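Local coordinates for protein glycerol dehydrogenase (Schizosaccharomyces pombe, PDB 1TA9) that oxidises glycerol to dihydroxyacetone with NAD(+), probably as a zinc-dependent member of the iron-containing alcohol dehydrogenase family, in the assimilation of glycerol, at residues I65-Q70 with G305-G310; Q70-G75 with N293-N298. One frame throughout, in Å; residues are numbered along the deposited sequence.

Contact 1 (I65-Q70 with G305-G310); sequences IFTSPQ and GFENGG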
loop_
_atom_site.group_PDB
_atom_site.type_symbol
_atom_site.label_atom_id
_atom_site.label_comp_id
_atom_site.label_asym_id
_atom_site.label_seq_id
_atom_site.Cartn_x
_atom_site.Cartn_y
_atom_site.Cartn_z
ATOM N N ILE B 65 -15.915 34.323 -1.272
ATOM C CA ILE B 65 -14.984 35.420 -1.020
ATOM C C ILE B 65 -13.629 35.051 -0.423
ATOM O O ILE B 65 -13.546 34.254 0.508
ATOM C CB ILE B 65 -15.639 36.455 -0.066
ATOM C CG1 ILE B 65 -16.964 36.940 -0.658
ATOM C CG2 ILE B 65 -14.683 37.613 0.193
ATOM C CD1 ILE B 65 -17.769 37.841 0.274
ATOM N N PHE B 66 -12.578 35.654 -0.970
ATOM C CA PHE B 66 -11.215 35.459 -0.488
ATOM C C PHE B 66 -10.725 36.861 -0.152
ATOM O O PHE B 66 -10.960 37.807 -0.912
ATOM C CB PHE B 66 -10.335 34.824 -1.571
ATOM C CG PHE B 66 -8.892 34.654 -1.165
ATOM C CD1 PHE B 66 -7.964 35.664 -1.398
ATOM C CD2 PHE B 66 -8.463 33.480 -0.549
ATOM C CE1 PHE B 66 -6.622 35.509 -1.021
ATOM C CE2 PHE B 66 -7.129 33.311 -0.167
ATOM C CZ PHE B 66 -6.206 34.325 -0.404
ATOM N N THR B 67 -10.062 37.000 0.989
ATOM C CA THR B 67 -9.580 38.300 1.432
ATOM C C THR B 67 -8.111 38.204 1.839
ATOM O O THR B 67 -7.666 37.179 2.354
ATOM C CB THR B 67 -10.450 38.810 2.612
ATOM O OG1 THR B 67 -10.116 40.169 2.911
ATOM C CG2 THR B 67 -10.245 37.945 3.841
ATOM N N SER B 68 -7.351 39.268 1.604
ATOM C CA SER B 68 -5.932 39.227 1.932
ATOM C C SER B 68 -5.244 40.580 2.004
ATOM O O SER B 68 -5.783 41.595 1.559
ATOM C CB SER B 68 -5.214 38.374 0.874
ATOM O OG SER B 68 -3.806 38.531 0.923
ATOM N N PRO B 69 -4.055 40.617 2.625
ATOM C CA PRO B 69 -3.329 41.885 2.698
ATOM C C PRO B 69 -2.800 42.021 1.270
ATOM O O PRO B 69 -2.738 41.021 0.541
ATOM C CB PRO B 69 -2.195 41.586 3.675
ATOM C CG PRO B 69 -2.789 40.520 4.573
ATOM C CD PRO B 69 -3.504 39.636 3.580
ATOM N N GLN B 70 -2.423 43.224 0.860
ATOM C CA GLN B 70 -1.897 43.397 -0.487
ATOM C C GLN B 70 -0.506 42.790 -0.635
ATOM O O GLN B 70 -0.153 42.272 -1.699
ATOM C CB GLN B 70 -1.845 44.875 -0.846
ATOM C CG GLN B 70 -3.210 45.526 -0.904
ATOM C CD GLN B 70 -3.126 46.987 -1.271
ATOM O OE1 GLN B 70 -2.702 47.821 -0.465
ATOM N NE2 GLN B 70 -3.518 47.308 -2.500
ATOM N N GLY B 305 -5.370 31.431 6.315
ATOM C CA GLY B 305 -6.077 30.177 6.511
ATOM C C GLY B 305 -7.267 30.277 7.444
ATOM O O GLY B 305 -8.287 29.626 7.223
ATOM N N PHE B 306 -7.154 31.089 8.489
ATOM C CA PHE B 306 -8.259 31.232 9.425
ATOM C C PHE B 306 -9.294 32.261 8.959
ATOM O O PHE B 306 -10.494 32.010 9.033
ATOM C CB PHE B 306 -7.731 31.572 10.834
ATOM C CG PHE B 306 -7.799 33.032 11.196
ATOM C CD1 PHE B 306 -9.012 33.628 11.537
ATOM C CD2 PHE B 306 -6.644 33.808 11.217
ATOM C CE1 PHE B 306 -9.071 34.975 11.895
ATOM C CE2 PHE B 306 -6.696 35.156 11.574
ATOM C CZ PHE B 306 -7.913 35.739 11.913
ATOM N N GLU B 307 -8.841 33.403 8.455
ATOM C CA GLU B 307 -9.781 34.434 8.026
ATOM C C GLU B 307 -10.607 34.027 6.805
ATOM O O GLU B 307 -11.782 34.395 6.690
ATOM C CB GLU B 307 -9.050 35.754 7.754
ATOM C CG GLU B 307 -9.997 36.931 7.537
ATOM C CD GLU B 307 -9.294 38.282 7.495
ATOM O OE1 GLU B 307 -9.998 39.309 7.408
ATOM O OE2 GLU B 307 -8.046 38.326 7.545
ATOM N N ASN B 308 -10.001 33.269 5.897
ATOM C CA ASN B 308 -10.710 32.825 4.708
ATOM C C ASN B 308 -11.480 31.551 4.970
ATOM O O ASN B 308 -12.300 31.121 4.154
ATOM C CB ASN B 308 -9.732 32.671 3.556
ATOM C CG ASN B 308 -9.310 34.012 3.005
ATOM O OD1 ASN B 308 -10.130 34.740 2.440
ATOM N ND2 ASN B 308 -8.043 34.364 3.193
ATOM N N GLY B 309 -11.202 30.960 6.126
ATOM C CA GLY B 309 -11.909 29.772 6.556
ATOM C C GLY B 309 -12.766 30.303 7.690
ATOM O O GLY B 309 -13.774 30.975 7.455
ATOM N N GLY B 310 -12.352 30.039 8.927
ATOM C CA GLY B 310 -13.104 30.544 10.056
ATOM C C GLY B 310 -12.656 29.989 11.390
ATOM O O GLY B 310 -11.896 29.020 11.450
HETATM O O HOH W 1 -12.445 32.027 1.570
#
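The carboxamide of Asn308 lies flat over one face of the Phe66 ring, the two planes only 3° apart, with ND2 displaced toward the rim and 3.6 Å from CE2. Along its edge the same amide binds the backbone of Thr67 at both ends, so that an asparagine in the C-terminal end region of helix 289-307 completes the edge of strand 64-67 in the manner of a neighbouring strand residue. Thr67 N donates to Asn308 OD1 at 2.7 Å, on a lone pair in the carbonyl plane. Asn308 ND2 returns a bond to Thr67 O at 3.0 Å, only 7° out of the amide plane. This paired grip, with the ring beneath, fixes the rotation of the amide, and Leu304 O takes a further bond from ND2. Phe66 CG is anti to the backbone N (chi1 177°), which carries the ring under the amide although its CB does not point at segment 305-310. Ile65, Phe66 and Thr67 also pair antiparallel with a strand of the second subunit, extending the sheet across the interface. Thr67 CG2 meets the Glu307 carboxylate carbon CD at 3.8 Å, the two side chains crossing at about a right angle. The buried Glu307 carboxylate is bound by Ser187 OG at OE1 and by Asn207 ND2 at OE2, close to Ser186 and Leu188 of the likely NAD(+) site. Beside the amide, one water donates to both Ile65 O and Asn308 O, each at 2.7 Å.

Contact 2 (Q70-G75 with N293-N298); sequences QKYVQG and NVVEAN
Strand 71-75, an outermost strand of the parallel six-stranded sheet within this chain, runs almost antiparallel to helix 289-307, the short segment axes 9.8 Å apart at an angle of 154°. Tyr72 and Gln74, two residues apart and on the same side of the strand, reach the helix with their tips. Tyr72 OH donates to Gln74 OE1 at 2.6 Å, the oxygen lying in the plane of the ring and the hydroxyl in the carbonyl plane of the amide. Both side chains leave anti to the backbone N, which sends them out alongside each other. The paired oxygens then abut the backbone of one helical turn: Tyr72 OH lies 3.7 Å from Glu296 CA, and Gln74 OE1 is 3.4 Å from the same atom. Gln74 CD rests on the Val295 methyl CG1 at 3.7 Å. At the other end of the amide, NE2 donates to Glu292 O, so the group is held at both ends. An alanine in place of Gln74 would probably leave the Tyr72 hydroxyl and Glu292 O without these partners and open a gap beside Val295. Glu296 turns its carboxylate away to a salt bridge with Arg64 of the second subunit, a chain that also supplies a strand pairing antiparallel with strand 71-75. The strand's other neighbour is the parallel strand 210-214, an arrangement consistent with the Rossmann-like NAD(+)-binding domain of iron-containing alcohol dehydrogenases, packed here against a helix of the helical part.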
loop_
_atom_site.group_PDB
_atom_site.type_symbol
_atom_site.label_atom_id
_atom_site.label_comp_id
_atom_site.label_asym_id
_atom_site.label_seq_id
_atom_site.Cartn_x
_atom_site.Cartn_y
_atom_site.Cartn_z
ATOM N N GLN B 70 -2.423 43.224 0.860
ATOM C CA GLN B 70 -1.897 43.397 -0.487
ATOM C C GLN B 70 -0.506 42.790 -0.635
ATOM O O GLN B 70 -0.153 42.272 -1.699
ATOM C CB GLN B 70 -1.845 44.875 -0.846
ATOM C CG GLN B 70 -3.210 45.526 -0.904
ATOM C CD GLN B 70 -3.126 46.987 -1.271
ATOM O OE1 GLN B 70 -2.702 47.821 -0.465
ATOM N NE2 GLN B 70 -3.518 47.308 -2.500
ATOM N N LYS B 71 0.285 42.867 0.430
ATOM C CA LYS B 71 1.643 42.335 0.407
ATOM C C LYS B 71 2.046 41.761 1.760
ATOM O O LYS B 71 1.631 42.259 2.809
ATOM C CB LYS B 71 2.646 43.439 0.047
ATOM C CG LYS B 71 2.449 44.101 -1.309
ATOM C CD LYS B 71 2.942 43.234 -2.453
ATOM C CE LYS B 71 2.935 44.033 -3.753
ATOM N NZ LYS B 71 3.263 43.207 -4.947
ATOM N N TYR B 72 2.848 40.701 1.718
ATOM C CA TYR B 72 3.385 40.071 2.917
ATOM C C TYR B 72 4.865 39.938 2.605
ATOM O O TYR B 72 5.238 39.298 1.626
ATOM C CB TYR B 72 2.761 38.694 3.161
ATOM C CG TYR B 72 3.447 37.907 4.256
ATOM C CD1 TYR B 72 4.541 37.083 3.973
ATOM C CD2 TYR B 72 3.016 37.995 5.578
ATOM C CE1 TYR B 72 5.185 36.367 4.984
ATOM C CE2 TYR B 72 3.651 37.289 6.592
ATOM C CZ TYR B 72 4.735 36.474 6.291
ATOM O OH TYR B 72 5.359 35.772 7.302
ATOM N N VAL B 73 5.702 40.568 3.421
ATOM C CA VAL B 73 7.147 40.551 3.201
ATOM C C VAL B 73 7.858 40.050 4.445
ATOM O O VAL B 73 7.662 40.587 5.532
ATOM C CB VAL B 73 7.658 41.965 2.864
ATOM C CG1 VAL B 73 9.163 41.940 2.617
ATOM C CG2 VAL B 73 6.916 42.499 1.646
ATOM N N GLN B 74 8.693 39.030 4.268
ATOM C CA GLN B 74 9.423 38.411 5.370
ATOM C C GLN B 74 10.895 38.150 5.013
ATOM O O GLN B 74 11.195 37.508 4.007
ATOM C CB GLN B 74 8.732 37.090 5.718
ATOM C CG GLN B 74 9.429 36.237 6.747
ATOM C CD GLN B 74 8.846 34.837 6.808
ATOM O OE1 GLN B 74 7.628 34.664 6.843
ATOM N NE2 GLN B 74 9.715 33.829 6.826
ATOM N N GLY B 75 11.812 38.639 5.844
ATOM C CA GLY B 75 13.222 38.418 5.570
ATOM C C GLY B 75 14.120 38.891 6.698
ATOM O O GLY B 75 13.729 39.740 7.496
ATOM N N ASN B 293 10.291 29.118 7.624
ATOM C CA ASN B 293 9.073 28.455 7.163
ATOM C C ASN B 293 7.965 28.560 8.201
ATOM O O ASN B 293 6.798 28.798 7.868
ATOM C CB ASN B 293 9.325 26.973 6.871
ATOM C CG ASN B 293 10.185 26.754 5.648
ATOM O OD1 ASN B 293 10.297 27.626 4.781
ATOM N ND2 ASN B 293 10.785 25.572 5.557
ATOM N N VAL B 294 8.333 28.377 9.463
ATOM C CA VAL B 294 7.360 28.442 10.543
ATOM C C VAL B 294 6.911 29.879 10.794
ATOM O O VAL B 294 5.776 30.116 11.211
ATOM C CB VAL B 294 7.927 27.799 11.829
ATOM C CG1 VAL B 294 6.944 27.959 12.985
ATOM C CG2 VAL B 294 8.187 26.318 11.568
ATOM N N VAL B 295 7.790 30.845 10.543
ATOM C CA VAL B 295 7.384 32.236 10.711
ATOM C C VAL B 295 6.291 32.473 9.667
ATOM O O VAL B 295 5.273 33.115 9.952
ATOM C CB VAL B 295 8.558 33.221 10.481
ATOM C CG1 VAL B 295 8.028 34.648 10.380
ATOM C CG2 VAL B 295 9.547 33.125 11.642
ATOM N N GLU B 296 6.484 31.935 8.463
ATOM C CA GLU B 296 5.468 32.102 7.424
ATOM C C GLU B 296 4.184 31.364 7.814
ATOM O O GLU B 296 3.086 31.878 7.626
ATOM C CB GLU B 296 5.949 31.586 6.055
ATOM C CG GLU B 296 4.927 31.897 4.955
ATOM C CD GLU B 296 5.132 31.131 3.659
ATOM O OE1 GLU B 296 4.127 30.951 2.936
ATOM O OE2 GLU B 296 6.272 30.721 3.348
ATOM N N ALA B 297 4.318 30.159 8.358
ATOM C CA ALA B 297 3.148 29.383 8.761
ATOM C C ALA B 297 2.376 30.076 9.884
ATOM O O ALA B 297 1.145 30.138 9.862
ATOM C CB ALA B 297 3.574 27.987 9.208
ATOM N N ASN B 298 3.108 30.601 10.859
ATOM C CA ASN B 298 2.499 31.279 11.997
ATOM C C ASN B 298 1.830 32.595 11.632
ATOM O O ASN B 298 0.873 33.014 12.282
ATOM C CB ASN B 298 3.557 31.576 13.067
ATOM C CG ASN B 298 3.942 30.353 13.871
ATOM O OD1 ASN B 298 3.538 29.234 13.560
ATOM N ND2 ASN B 298 4.736 30.564 14.915
#

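Contacts 1 and 2 have centres 15 Å apart and share two elements: the N-terminal run, where strand 64-67 passes through Gln70 into strand 71-75, and helix 289-307. The run and the helix go in opposite directions, so contact 1, earliest at its strand end, meets the region where the helix gives out, while contact 2 meets its first half. In sequence the pairing of contact 2 therefore falls within the span bounded by contact 1. Along the chain, between the partners of both, come the rest of the six-stranded parallel sheet and helices 223-245 and 258-284. Both contacts also touch the second subunit, so this strand-helix seam between the sheet and the helical part adjoins the subunit interface.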